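Local structure of TATA-box-binding protein (Methanococcus jannaschii, 2Z8U) at residues I82-I87 against P102-Q107; K86-L91 against I96-N101; L115-N120 against D180-V185; Y143-D146 against V151-I154; G158-T163 against K176-T181. The protein probably binds the TATA box of archaeal promoters and acts as a general factor for initiating transcription by RNA polymerase. All coordinates share one frame; numbering follows the deposited sequence.

Contact 1: I82-I87 against P102-Q107; sequences IAIKKI and PEIKIQ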
# COMPACT_ATOMS: atom_id res chain seq x y z
N ILE B 82 0.94 -33.07 -30.80
CA ILE B 82 1.78 -34.03 -31.53
C ILE B 82 3.09 -34.28 -30.78
O ILE B 82 3.47 -35.43 -30.57
CB ILE B 82 1.99 -33.59 -33.01
CG1 ILE B 82 0.66 -33.73 -33.76
CG2 ILE B 82 3.05 -34.43 -33.71
CD1 ILE B 82 0.59 -33.02 -35.11
N ALA B 83 3.76 -33.19 -30.37
CA ALA B 83 4.99 -33.29 -29.59
C ALA B 83 4.78 -34.04 -28.29
O ALA B 83 5.58 -34.90 -27.95
CB ALA B 83 5.56 -31.91 -29.30
N ILE B 84 3.70 -33.71 -27.59
CA ILE B 84 3.39 -34.36 -26.30
C ILE B 84 3.14 -35.86 -26.52
O ILE B 84 3.68 -36.69 -25.81
CB ILE B 84 2.22 -33.67 -25.55
CG1 ILE B 84 2.67 -32.30 -25.04
CG2 ILE B 84 1.73 -34.56 -24.33
CD1 ILE B 84 1.50 -31.29 -24.65
N LYS B 85 2.35 -36.21 -27.53
CA LYS B 85 2.09 -37.63 -27.77
C LYS B 85 3.36 -38.46 -28.13
O LYS B 85 3.43 -39.64 -27.85
CB LYS B 85 0.92 -37.84 -28.73
CG LYS B 85 -0.45 -37.66 -28.03
CD LYS B 85 -1.59 -37.32 -28.98
CE LYS B 85 -2.98 -37.48 -28.27
NZ LYS B 85 -3.35 -36.49 -27.13
N LYS B 86 4.34 -37.81 -28.75
CA LYS B 86 5.61 -38.46 -29.09
C LYS B 86 6.38 -38.81 -27.84
O LYS B 86 6.93 -39.92 -27.69
CB LYS B 86 6.44 -37.52 -29.97
CG LYS B 86 6.02 -37.54 -31.43
CD LYS B 86 6.88 -36.63 -32.30
CE LYS B 86 6.28 -36.49 -33.71
NZ LYS B 86 7.10 -35.57 -34.55
N ILE B 87 6.41 -37.85 -26.91
CA ILE B 87 7.01 -38.06 -25.58
C ILE B 87 6.27 -39.16 -24.81
O ILE B 87 6.92 -40.03 -24.21
CB ILE B 87 7.07 -36.73 -24.79
CG1 ILE B 87 7.91 -35.68 -25.56
CG2 ILE B 87 7.53 -36.94 -23.34
CD1 ILE B 87 9.42 -35.92 -25.58
N PRO B 102 -4.40 -37.67 -23.59
CA PRO B 102 -4.65 -36.53 -22.71
C PRO B 102 -5.28 -35.37 -23.46
O PRO B 102 -5.04 -35.20 -24.66
CB PRO B 102 -3.24 -36.16 -22.20
CG PRO B 102 -2.34 -36.51 -23.33
CD PRO B 102 -2.97 -37.75 -23.98
N GLU B 103 -6.12 -34.58 -22.78
CA GLU B 103 -6.67 -33.38 -23.39
C GLU B 103 -5.69 -32.21 -23.23
O GLU B 103 -5.22 -31.91 -22.13
CB GLU B 103 -8.05 -33.06 -22.80
CG GLU B 103 -8.60 -31.76 -23.28
CD GLU B 103 -9.95 -31.46 -22.71
OE1 GLU B 103 -10.41 -32.23 -21.84
OE2 GLU B 103 -10.53 -30.44 -23.12
N ILE B 104 -5.33 -31.58 -24.35
CA ILE B 104 -4.39 -30.48 -24.34
C ILE B 104 -5.15 -29.15 -24.16
O ILE B 104 -6.04 -28.86 -24.97
CB ILE B 104 -3.57 -30.47 -25.65
CG1 ILE B 104 -2.92 -31.85 -25.92
CG2 ILE B 104 -2.57 -29.30 -25.66
CD1 ILE B 104 -2.08 -32.43 -24.82
N LYS B 105 -4.82 -28.38 -23.12
CA LYS B 105 -5.50 -27.10 -22.81
C LYS B 105 -4.62 -25.89 -23.16
O LYS B 105 -3.45 -25.85 -22.76
CB LYS B 105 -5.87 -27.06 -21.31
CG LYS B 105 -6.48 -25.72 -20.85
CD LYS B 105 -7.31 -25.95 -19.61
CE LYS B 105 -6.79 -25.16 -18.43
NZ LYS B 105 -7.32 -25.70 -17.13
N ILE B 106 -5.17 -24.91 -23.87
CA ILE B 106 -4.41 -23.70 -24.14
C ILE B 106 -4.33 -22.85 -22.87
O ILE B 106 -5.35 -22.54 -22.28
CB ILE B 106 -5.00 -22.87 -25.34
CG1 ILE B 106 -4.72 -23.60 -26.66
CG2 ILE B 106 -4.38 -21.48 -25.40
CD1 ILE B 106 -5.61 -23.11 -27.84
N GLN B 107 -3.12 -22.50 -22.46
CA GLN B 107 -2.91 -21.62 -21.33
C GLN B 107 -2.60 -20.19 -21.74
O GLN B 107 -2.93 -19.25 -21.04
CB GLN B 107 -1.78 -22.11 -20.44
CG GLN B 107 -2.08 -23.40 -19.73
CD GLN B 107 -3.16 -23.25 -18.67
OE1 GLN B 107 -3.47 -22.14 -18.23
NE2 GLN B 107 -3.77 -24.37 -18.29
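Ile84 and Ile104 form a small apolar contact between helix 77-94 and the loop that leads into strand 105-114, in the TBP saddle, where the helix rests on the convex side of the curved antiparallel sheet. Residues 82-87, within the first repeat, are tied here to the approach to the second. The two isoleucines reach toward each other tip to tip, CD1 to CD1 at 3.8 Å. Ile84 keeps its chain extended, with CD1 nearly anti (chi2 162°), and this carries the methyl away from the helix; Ile104 folds its own end back (chi2 -54°). Branched aliphatic residues suit a buried position enclosed by other hydrocarbon: both also touch Val20 of strand 14-23, and Ile84 touches Leu61.

At the partly exposed margin Lys85 serves a double purpose. Its long methylene chain lets the ammonium group travel from the helix flank to Pro102, while its charge is paired with Glu81, one turn earlier. Pro102 presents a compact, nonpolar ring that also packs on Ile88. Lys85 and Pro102 slide past each other in opposite directions, and Lys85 NZ comes to rest 3.4 Å from Pro102 CD.

Contact 2: K86-L91 against I96-N101; sequences KIIKEL and IDVIEN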
# COMPACT_ATOMS: atom_id res chain seq x y z
N LYS B 86 4.34 -37.81 -28.75
CA LYS B 86 5.61 -38.46 -29.09
C LYS B 86 6.38 -38.81 -27.84
O LYS B 86 6.93 -39.92 -27.69
CB LYS B 86 6.44 -37.52 -29.97
CG LYS B 86 6.02 -37.54 -31.43
CD LYS B 86 6.88 -36.63 -32.30
CE LYS B 86 6.28 -36.49 -33.71
NZ LYS B 86 7.10 -35.57 -34.55
N ILE B 87 6.41 -37.85 -26.91
CA ILE B 87 7.01 -38.06 -25.58
C ILE B 87 6.27 -39.16 -24.81
O ILE B 87 6.92 -40.03 -24.21
CB ILE B 87 7.07 -36.73 -24.79
CG1 ILE B 87 7.91 -35.68 -25.56
CG2 ILE B 87 7.53 -36.94 -23.34
CD1 ILE B 87 9.42 -35.92 -25.58
N ILE B 88 4.93 -39.10 -24.80
CA ILE B 88 4.08 -40.13 -24.16
C ILE B 88 4.42 -41.55 -24.68
O ILE B 88 4.60 -42.49 -23.90
CB ILE B 88 2.56 -39.79 -24.34
CG1 ILE B 88 2.20 -38.57 -23.47
CG2 ILE B 88 1.65 -41.01 -24.05
CD1 ILE B 88 0.77 -38.09 -23.60
N LYS B 89 4.51 -41.68 -26.00
CA LYS B 89 4.89 -42.97 -26.60
C LYS B 89 6.23 -43.47 -26.06
O LYS B 89 6.36 -44.65 -25.75
CB LYS B 89 4.93 -42.87 -28.11
CG LYS B 89 5.38 -44.14 -28.80
CD LYS B 89 5.19 -44.00 -30.30
CE LYS B 89 5.46 -45.32 -31.01
NZ LYS B 89 6.76 -45.94 -30.64
N GLU B 90 7.23 -42.60 -25.97
CA GLU B 90 8.52 -43.05 -25.42
C GLU B 90 8.39 -43.55 -24.01
O GLU B 90 8.91 -44.61 -23.66
CB GLU B 90 9.55 -41.92 -25.43
CG GLU B 90 10.01 -41.50 -26.80
CD GLU B 90 11.01 -40.38 -26.65
OE1 GLU B 90 12.13 -40.66 -26.16
OE2 GLU B 90 10.67 -39.24 -26.98
N LEU B 91 7.69 -42.78 -23.17
CA LEU B 91 7.48 -43.19 -21.77
C LEU B 91 6.67 -44.48 -21.68
O LEU B 91 7.03 -45.39 -20.92
CB LEU B 91 6.84 -42.05 -20.94
CG LEU B 91 7.48 -40.65 -21.02
CD1 LEU B 91 6.75 -39.73 -20.01
CD2 LEU B 91 8.99 -40.61 -20.83
N ILE B 96 6.71 -46.83 -18.51
CA ILE B 96 6.25 -45.82 -17.56
C ILE B 96 4.77 -45.61 -17.77
O ILE B 96 4.30 -45.41 -18.89
CB ILE B 96 7.03 -44.48 -17.67
CG1 ILE B 96 8.47 -44.67 -17.17
CG2 ILE B 96 6.36 -43.40 -16.83
CD1 ILE B 96 9.55 -43.85 -17.88
N ASP B 97 4.02 -45.67 -16.67
CA ASP B 97 2.59 -45.59 -16.74
C ASP B 97 2.12 -44.18 -17.11
O ASP B 97 2.30 -43.25 -16.32
CB ASP B 97 1.99 -45.98 -15.40
CG ASP B 97 0.50 -46.14 -15.48
OD1 ASP B 97 0.00 -46.49 -16.58
OD2 ASP B 97 -0.19 -45.91 -14.47
N VAL B 98 1.51 -44.04 -18.29
CA VAL B 98 1.03 -42.74 -18.81
C VAL B 98 -0.36 -42.83 -19.42
O VAL B 98 -0.81 -43.90 -19.82
CB VAL B 98 2.04 -42.07 -19.82
CG1 VAL B 98 3.30 -41.61 -19.12
CG2 VAL B 98 2.37 -43.01 -20.96
N ILE B 99 -1.06 -41.69 -19.46
CA ILE B 99 -2.35 -41.57 -20.11
C ILE B 99 -2.02 -41.35 -21.58
O ILE B 99 -1.24 -40.46 -21.90
CB ILE B 99 -3.12 -40.31 -19.55
CG1 ILE B 99 -3.46 -40.51 -18.06
CG2 ILE B 99 -4.40 -39.97 -20.37
CD1 ILE B 99 -4.07 -39.26 -17.37
N GLU B 100 -2.59 -42.15 -22.48
CA GLU B 100 -2.27 -42.05 -23.91
C GLU B 100 -3.10 -41.03 -24.67
O GLU B 100 -2.72 -40.61 -25.78
CB GLU B 100 -2.43 -43.40 -24.59
CG GLU B 100 -1.28 -44.34 -24.31
CD GLU B 100 -1.29 -45.50 -25.25
OE1 GLU B 100 -1.02 -45.30 -26.45
OE2 GLU B 100 -1.60 -46.62 -24.77
N ASN B 101 -4.25 -40.67 -24.10
CA ASN B 101 -5.17 -39.73 -24.73
C ASN B 101 -5.45 -38.45 -23.94
O ASN B 101 -6.64 -38.13 -23.71
CB ASN B 101 -6.50 -40.43 -25.04
CG ASN B 101 -7.16 -41.05 -23.78
OD1 ASN B 101 -6.48 -41.36 -22.78
ND2 ASN B 101 -8.48 -41.24 -23.85
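Ile96 meets Leu91 through backbone and side chain together, as the chain leaving helix 77-94 turns back along the helix flank. Segment 96-101 belongs to the connection from this helix to strand 105-114, which links the two repeats of the TBP saddle. Ile96 N donates to Leu91 O, five residues earlier, over 2.8 Å. The N-H...O angle of 151° makes the bond fairly straight. The same turn sets Ile96 CB 4.1 Å from Leu91 CB, and both residues continue onto Ile36 of helix 30-36, a place suited to bulky aliphatic groups.

Val98 comes next, one methyl for each helix partner. Its CG1 lies 4.0 Å from Leu91 CB, the two side chains crossing at about a right angle, while CG2 reaches Ile88 CG2 at 3.8 Å. Replacing Val98 with a glycine would probably open a gap between Ile88 and Leu91 and leave the loop free to drift from the helix.

Ile99 turns its side chain away and contributes its backbone: Ile88 CD1 rests 3.5 Å from Ile99 O, and Ile99 also bonds through its main chain to Ile24.

With one backbone bond at its start and hydrocarbon beyond, the contact implies a loop without regular structure that is held chiefly by the fit of its inward-facing aliphatic side chains, with the Glu100 carboxylate left at the surface, paired with Lys92.

Contact 3: L115-N120 against D180-V185; sequences LGIEPN and DTIKEV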
# COMPACT_ATOMS: atom_id res chain seq x y z
N LEU B 115 -1.65 -2.99 -37.86
CA LEU B 115 -2.71 -1.98 -37.83
C LEU B 115 -3.02 -1.41 -39.23
O LEU B 115 -4.14 -0.99 -39.48
CB LEU B 115 -2.33 -0.82 -36.91
CG LEU B 115 -2.32 -1.04 -35.38
CD1 LEU B 115 -1.91 0.26 -34.71
CD2 LEU B 115 -3.67 -1.53 -34.86
N GLY B 116 -2.03 -1.41 -40.12
CA GLY B 116 -2.19 -0.79 -41.46
C GLY B 116 -1.80 0.68 -41.45
O GLY B 116 -1.71 1.35 -42.52
N ILE B 117 -1.52 1.19 -40.24
CA ILE B 117 -1.01 2.55 -40.06
C ILE B 117 0.17 2.55 -39.10
O ILE B 117 0.33 1.61 -38.30
CB ILE B 117 -2.10 3.55 -39.54
CG1 ILE B 117 -2.71 3.05 -38.23
CG2 ILE B 117 -3.19 3.76 -40.59
CD1 ILE B 117 -2.53 3.98 -37.08
N GLU B 118 1.00 3.56 -39.20
CA GLU B 118 2.09 3.78 -38.26
C GLU B 118 1.59 4.72 -37.16
O GLU B 118 1.48 5.93 -37.37
CB GLU B 118 3.33 4.32 -38.97
CG GLU B 118 3.86 3.39 -40.06
CD GLU B 118 4.95 4.03 -40.88
OE1 GLU B 118 5.24 5.24 -40.68
OE2 GLU B 118 5.52 3.36 -41.74
N PRO B 119 1.22 4.14 -35.99
CA PRO B 119 0.54 4.90 -34.93
C PRO B 119 1.41 5.95 -34.25
O PRO B 119 2.63 5.79 -34.15
CB PRO B 119 0.15 3.80 -33.92
CG PRO B 119 1.14 2.74 -34.13
CD PRO B 119 1.41 2.73 -35.60
N ASN B 120 0.78 7.04 -33.83
CA ASN B 120 1.44 8.04 -33.00
C ASN B 120 1.29 7.56 -31.57
O ASN B 120 0.26 7.79 -30.92
CB ASN B 120 0.85 9.45 -33.21
CG ASN B 120 1.64 10.55 -32.49
OD1 ASN B 120 1.73 11.69 -32.96
ND2 ASN B 120 2.19 10.23 -31.33
N ASP B 180 -10.64 -0.31 -32.84
CA ASP B 180 -11.65 0.69 -32.47
C ASP B 180 -11.06 1.83 -31.64
O ASP B 180 -11.45 2.99 -31.76
CB ASP B 180 -12.80 0.03 -31.70
CG ASP B 180 -13.76 -0.74 -32.62
OD1 ASP B 180 -14.58 -1.52 -32.08
OD2 ASP B 180 -13.72 -0.57 -33.87
N THR B 181 -10.10 1.48 -30.79
CA THR B 181 -9.46 2.44 -29.91
C THR B 181 -8.54 3.36 -30.72
O THR B 181 -8.65 4.58 -30.63
CB THR B 181 -8.71 1.72 -28.78
OG1 THR B 181 -9.65 0.98 -27.99
CG2 THR B 181 -7.99 2.70 -27.88
N ILE B 182 -7.66 2.77 -31.53
CA ILE B 182 -6.77 3.55 -32.40
C ILE B 182 -7.56 4.51 -33.31
O ILE B 182 -7.17 5.68 -33.46
CB ILE B 182 -5.80 2.63 -33.21
CG1 ILE B 182 -4.51 2.40 -32.41
CG2 ILE B 182 -5.44 3.23 -34.57
CD1 ILE B 182 -4.56 1.27 -31.45
N LYS B 183 -8.68 4.03 -33.87
CA LYS B 183 -9.59 4.82 -34.71
C LYS B 183 -9.96 6.15 -34.06
O LYS B 183 -10.02 7.17 -34.73
CB LYS B 183 -10.87 4.05 -35.01
CG LYS B 183 -10.81 3.10 -36.19
CD LYS B 183 -12.22 2.75 -36.68
CE LYS B 183 -12.22 1.72 -37.81
NZ LYS B 183 -11.54 0.44 -37.39
N GLU B 184 -10.23 6.12 -32.76
CA GLU B 184 -10.65 7.31 -32.04
C GLU B 184 -9.51 8.31 -31.81
O GLU B 184 -9.73 9.41 -31.32
CB GLU B 184 -11.33 6.92 -30.73
CG GLU B 184 -12.69 6.26 -30.94
CD GLU B 184 -13.05 5.29 -29.83
OE1 GLU B 184 -14.12 4.65 -29.94
OE2 GLU B 184 -12.27 5.16 -28.87
N VAL B 185 -8.30 7.91 -32.19
CA VAL B 185 -7.10 8.74 -32.07
C VAL B 185 -6.58 9.08 -33.46
O VAL B 185 -5.91 10.10 -33.65
CB VAL B 185 -5.99 8.01 -31.26
CG1 VAL B 185 -4.72 8.85 -31.20
CG2 VAL B 185 -6.48 7.67 -29.86
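Ile182 is touched by two side chains of the loop that follows strand 105-114, each using a different branch. Leu115 comes tip to tip, its CD1 4.1 Å from Ile182 CG1. Ile117 instead slides past in the opposite direction and brings CD1 to 3.9 Å from Ile182 CG2. The latter approach depends on an uncommon torsion: CG1 of Ile117 stands between the backbone N and the carbonyl carbon (chi1 57°). A beta-branched residue suits the helix position because its two arms serve two neighbours at once. The contact is wholly apolar, buried at Leu115 and open to solvent at Ile117.

Around this pair of touches lies more hydrocarbon. Ile182 also packs on Ile124 of helix 121-127 and on Ile154 of the sheet, while Leu115 rests on Ile178 and Leu179 of the same helix as Ile182. Further out, the backbone fixes the loop: Leu115 is hydrogen-bonded to Gly158, just before strand 159-163, and Gly116 turns the chain with a positive phi of 90°, where a side chain would jam against the carbonyl O of Leu115. Beyond Ile182 the chain closes on itself, Val185 N bonding Ile182 O at 2.8 Å, and Val185 reaches Met127.

This belongs to the second half of the TBP saddle, at the end away from the first repeat, where the C-terminal part of helix 168-183 covers the connection from strand 105-114 to helix 121-127.

Contact 4: Y143-D146 against V151-I154; sequences YRLD and VVLI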
# COMPACT_ATOMS: atom_id res chain seq x y z
N TYR B 143 -0.63 -1.80 -23.43
CA TYR B 143 -2.05 -1.56 -23.31
C TYR B 143 -2.68 -2.81 -22.72
O TYR B 143 -2.64 -3.88 -23.32
CB TYR B 143 -2.57 -1.28 -24.73
CG TYR B 143 -4.03 -0.95 -24.87
CD1 TYR B 143 -4.70 -1.24 -26.07
CD2 TYR B 143 -4.75 -0.37 -23.84
CE1 TYR B 143 -6.04 -0.94 -26.23
CE2 TYR B 143 -6.09 -0.06 -23.99
CZ TYR B 143 -6.72 -0.34 -25.19
OH TYR B 143 -8.06 -0.04 -25.34
N ARG B 144 -3.26 -2.70 -21.54
CA ARG B 144 -3.92 -3.86 -20.93
C ARG B 144 -5.43 -3.84 -21.19
O ARG B 144 -6.08 -2.81 -20.99
CB ARG B 144 -3.58 -3.94 -19.44
CG ARG B 144 -3.95 -5.27 -18.79
CD ARG B 144 -3.12 -5.50 -17.55
NE ARG B 144 -3.52 -6.68 -16.77
CZ ARG B 144 -2.87 -7.12 -15.70
NH1 ARG B 144 -1.78 -6.49 -15.28
NH2 ARG B 144 -3.31 -8.19 -15.02
N LEU B 145 -5.98 -4.97 -21.65
CA LEU B 145 -7.44 -5.09 -21.80
C LEU B 145 -8.03 -5.99 -20.71
O LEU B 145 -7.38 -6.92 -20.24
CB LEU B 145 -7.81 -5.65 -23.18
CG LEU B 145 -7.62 -4.84 -24.47
CD1 LEU B 145 -8.26 -5.60 -25.64
CD2 LEU B 145 -8.23 -3.45 -24.34
N ASP B 146 -9.27 -5.71 -20.31
CA ASP B 146 -9.93 -6.52 -19.29
C ASP B 146 -10.95 -7.50 -19.88
O ASP B 146 -11.40 -8.41 -19.18
CB ASP B 146 -10.58 -5.64 -18.21
CG ASP B 146 -9.57 -4.81 -17.44
OD1 ASP B 146 -8.36 -5.17 -17.38
OD2 ASP B 146 -9.99 -3.78 -16.88
N VAL B 151 -2.78 -8.64 -22.68
CA VAL B 151 -1.81 -7.57 -22.69
C VAL B 151 -1.47 -7.33 -24.12
O VAL B 151 -1.15 -8.27 -24.86
CB VAL B 151 -0.53 -7.89 -21.87
CG1 VAL B 151 0.56 -6.80 -22.09
CG2 VAL B 151 -0.89 -8.00 -20.43
N VAL B 152 -1.55 -6.07 -24.54
CA VAL B 152 -1.29 -5.71 -25.94
C VAL B 152 -0.05 -4.82 -26.01
O VAL B 152 0.13 -3.95 -25.16
CB VAL B 152 -2.50 -4.96 -26.56
CG1 VAL B 152 -2.23 -4.63 -28.05
CG2 VAL B 152 -3.79 -5.80 -26.42
N LEU B 153 0.81 -5.08 -26.97
CA LEU B 153 1.92 -4.19 -27.27
C LEU B 153 1.74 -3.66 -28.68
O LEU B 153 1.52 -4.43 -29.63
CB LEU B 153 3.26 -4.92 -27.17
CG LEU B 153 3.42 -5.93 -26.02
CD1 LEU B 153 4.68 -6.74 -26.26
CD2 LEU B 153 3.48 -5.21 -24.68
N ILE B 154 1.81 -2.35 -28.82
CA ILE B 154 1.64 -1.70 -30.11
C ILE B 154 2.93 -0.99 -30.47
O ILE B 154 3.43 -0.18 -29.68
CB ILE B 154 0.51 -0.65 -30.07
CG1 ILE B 154 -0.82 -1.30 -29.62
CG2 ILE B 154 0.39 0.02 -31.45
CD1 ILE B 154 -1.95 -0.31 -29.28
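Tyr143 and Val152 are the hydrogen-bonded pair of an antiparallel beta hairpin, strands 141-146 and 149-154, in the curved sheet of the TBP saddle. Both backbone bonds are present: Tyr143 N gives its hydrogen to Val152 O at 2.9 Å, and Val152 N gives its own to Tyr143 O at 2.7 Å. Both fairly straight, they fix the register.

On the face beneath the helices the side chains interlock. Val152 is a small bump seated between Tyr143 and Leu145 of the opposing strand; Tyr143 in turn fits between Val152 and Ile154. With CG anti to the backbone N (chi1 -179°), the Tyr143 ring is carried outward from the sheet, and its CD1 lies 4.3 Å from Ile154 CD1. A tyrosine suits the spot because its ring fills space among aliphatic neighbours while its hydroxyl reaches far enough to hydrogen-bond Thr181 OG1 of helix 168-183.

The other face carries Arg144 and Val151, a non-hydrogen-bonded pair, with Arg144 CG 4.4 Å from Val151 CG2. It is the concave side, which in TBP complexes meets the DNA; in this assembly Arg144 of a second subunit packs against both residues.

Between the strands the valine shoulder is close: Val152 CB lies only 3.4 Å from Tyr143 O, with Tyr143 CB 4.1 Å from the same carbon.

Contact 5: G158-T163 against K176-T181; sequences GKVVIT and KKILDT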
# COMPACT_ATOMS: atom_id res chain seq x y z
N GLY B 158 3.27 -0.23 -36.64
CA GLY B 158 1.91 -0.72 -36.89
C GLY B 158 1.71 -2.16 -36.42
O GLY B 158 0.59 -2.62 -36.30
N LYS B 159 2.80 -2.87 -36.12
CA LYS B 159 2.71 -4.23 -35.54
C LYS B 159 2.06 -4.18 -34.16
O LYS B 159 2.35 -3.29 -33.36
CB LYS B 159 4.08 -4.91 -35.46
CG LYS B 159 4.08 -6.42 -35.00
CD LYS B 159 5.42 -7.06 -35.47
CE LYS B 159 5.35 -8.55 -35.63
NZ LYS B 159 6.46 -9.03 -36.52
N VAL B 160 1.19 -5.16 -33.91
CA VAL B 160 0.49 -5.30 -32.63
C VAL B 160 0.74 -6.73 -32.18
O VAL B 160 0.66 -7.67 -32.99
CB VAL B 160 -1.04 -5.12 -32.83
CG1 VAL B 160 -1.81 -5.47 -31.57
CG2 VAL B 160 -1.36 -3.70 -33.26
N VAL B 161 1.06 -6.90 -30.91
CA VAL B 161 1.25 -8.24 -30.36
C VAL B 161 0.24 -8.35 -29.23
O VAL B 161 0.18 -7.48 -28.36
CB VAL B 161 2.68 -8.43 -29.79
CG1 VAL B 161 2.82 -9.78 -29.03
CG2 VAL B 161 3.72 -8.29 -30.89
N ILE B 162 -0.55 -9.42 -29.24
CA ILE B 162 -1.51 -9.65 -28.16
C ILE B 162 -1.08 -10.89 -27.38
O ILE B 162 -0.82 -11.94 -27.98
CB ILE B 162 -2.93 -9.82 -28.72
CG1 ILE B 162 -3.30 -8.63 -29.63
CG2 ILE B 162 -3.94 -9.96 -27.59
CD1 ILE B 162 -4.51 -8.87 -30.50
N THR B 163 -0.96 -10.77 -26.05
CA THR B 163 -0.56 -11.91 -25.20
C THR B 163 -1.58 -12.17 -24.11
O THR B 163 -2.46 -11.34 -23.86
CB THR B 163 0.86 -11.72 -24.59
OG1 THR B 163 0.84 -10.67 -23.61
CG2 THR B 163 1.88 -11.32 -25.66
N LYS B 176 -10.45 -6.32 -32.71
CA LYS B 176 -11.54 -5.36 -32.95
C LYS B 176 -11.47 -4.18 -31.97
O LYS B 176 -11.59 -3.02 -32.37
CB LYS B 176 -12.92 -6.05 -32.90
CG LYS B 176 -14.14 -5.11 -32.92
CD LYS B 176 -14.65 -4.84 -34.34
CE LYS B 176 -15.55 -3.59 -34.46
NZ LYS B 176 -16.56 -3.44 -33.37
N LYS B 177 -11.25 -4.48 -30.69
CA LYS B 177 -11.15 -3.44 -29.66
C LYS B 177 -9.94 -2.53 -29.81
O LYS B 177 -10.07 -1.32 -29.68
CB LYS B 177 -11.20 -4.06 -28.26
CG LYS B 177 -12.62 -4.30 -27.79
CD LYS B 177 -12.70 -5.41 -26.76
CE LYS B 177 -14.13 -5.63 -26.28
NZ LYS B 177 -14.47 -4.73 -25.15
N ILE B 178 -8.78 -3.11 -30.11
CA ILE B 178 -7.57 -2.31 -30.39
C ILE B 178 -7.81 -1.37 -31.59
O ILE B 178 -7.62 -0.16 -31.49
CB ILE B 178 -6.37 -3.23 -30.62
CG1 ILE B 178 -6.06 -4.01 -29.34
CG2 ILE B 178 -5.15 -2.44 -31.10
CD1 ILE B 178 -5.37 -5.35 -29.58
N LEU B 179 -8.27 -1.93 -32.70
CA LEU B 179 -8.61 -1.15 -33.89
C LEU B 179 -9.59 -0.01 -33.60
O LEU B 179 -9.39 1.12 -34.07
CB LEU B 179 -9.15 -2.06 -34.98
CG LEU B 179 -8.15 -3.08 -35.52
CD1 LEU B 179 -8.80 -3.97 -36.56
CD2 LEU B 179 -6.93 -2.37 -36.08
N ASP B 180 -10.64 -0.31 -32.84
CA ASP B 180 -11.65 0.69 -32.47
C ASP B 180 -11.06 1.83 -31.64
O ASP B 180 -11.45 2.99 -31.76
CB ASP B 180 -12.80 0.03 -31.70
CG ASP B 180 -13.76 -0.74 -32.62
OD1 ASP B 180 -14.58 -1.52 -32.08
OD2 ASP B 180 -13.72 -0.57 -33.87
N THR B 181 -10.10 1.48 -30.79
CA THR B 181 -9.46 2.44 -29.91
C THR B 181 -8.54 3.36 -30.72
O THR B 181 -8.65 4.58 -30.63
CB THR B 181 -8.71 1.72 -28.78
OG1 THR B 181 -9.65 0.98 -27.99
CG2 THR B 181 -7.99 2.70 -27.88
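Val160 and Ile162 both meet one residue of helix 168-183, Ile178. The segment starts at Gly158, whose phi of 105° would press a side chain against the carbonyl O before it, so glycine suits this turn. After Lys159, which stays off the helix, Val160 points toward it and sets CG1 4.1 Å from Ile178 CD1. Val161 faces the other way, to the concave side of the sheet, where it packs on Gln137 of a second subunit. Ile162 turns inward again; its CD1 meets Ile178 CD1 at 3.7 Å and its CG1 lies 3.9 Å from the same methyl. Each of these approaches is tip to tip. The extended chain of Ile178 (chi2 153°) lets a single CD1 bridge two strand residues, and the beta-branched Val160 and Ile162 suit a strand that must also show hydrocarbon to a helix.

Within the helix, Thr181 OG1 donates to Lys177 O at 2.9 Å while Thr181 N bonds the same oxygen, the two arriving from opposite faces of the carbonyl plane; Tyr143 OH of strand 141-146 is the second partner of the threonine hydroxyl. On the outer side Lys176 NZ makes a salt bridge 3.0 Å long to Asp180 OD1, which accepts it on its syn lone pair.

The helix packs on the convex side of the TBP saddle sheet. Strand 159-163 runs there between strands 105-114 and 149-154, bonding by backbone to Ala111 and Ala113 on one flank and Val151 and Leu153 on the other, while Ile178 also rests on Val152.

How the contacts relate
Contacts 1, 4 and 5 are buried, whereas 2 and 3 are only partly so and lie farther from the centre of the chain. Contacts 1 and 2 share helix 77-94 and adjoin; at the opposite end of the saddle, contacts 3 and 5 share helix 168-183, with contact 4 beside them on the sheet. The two groups stand apart, contacts 1 and 3 having their centres about 37 Å apart. Chemistry follows place: contacts 1, 3 and 5 are largely met by aliphatic side chains, with Lys85 added at the edge of contact 1, and contact 5 is helix on strand; contact 2 adds a single backbone bond, and strand pair 4 depends on two. Contacts 4 and 5 also meet a second subunit.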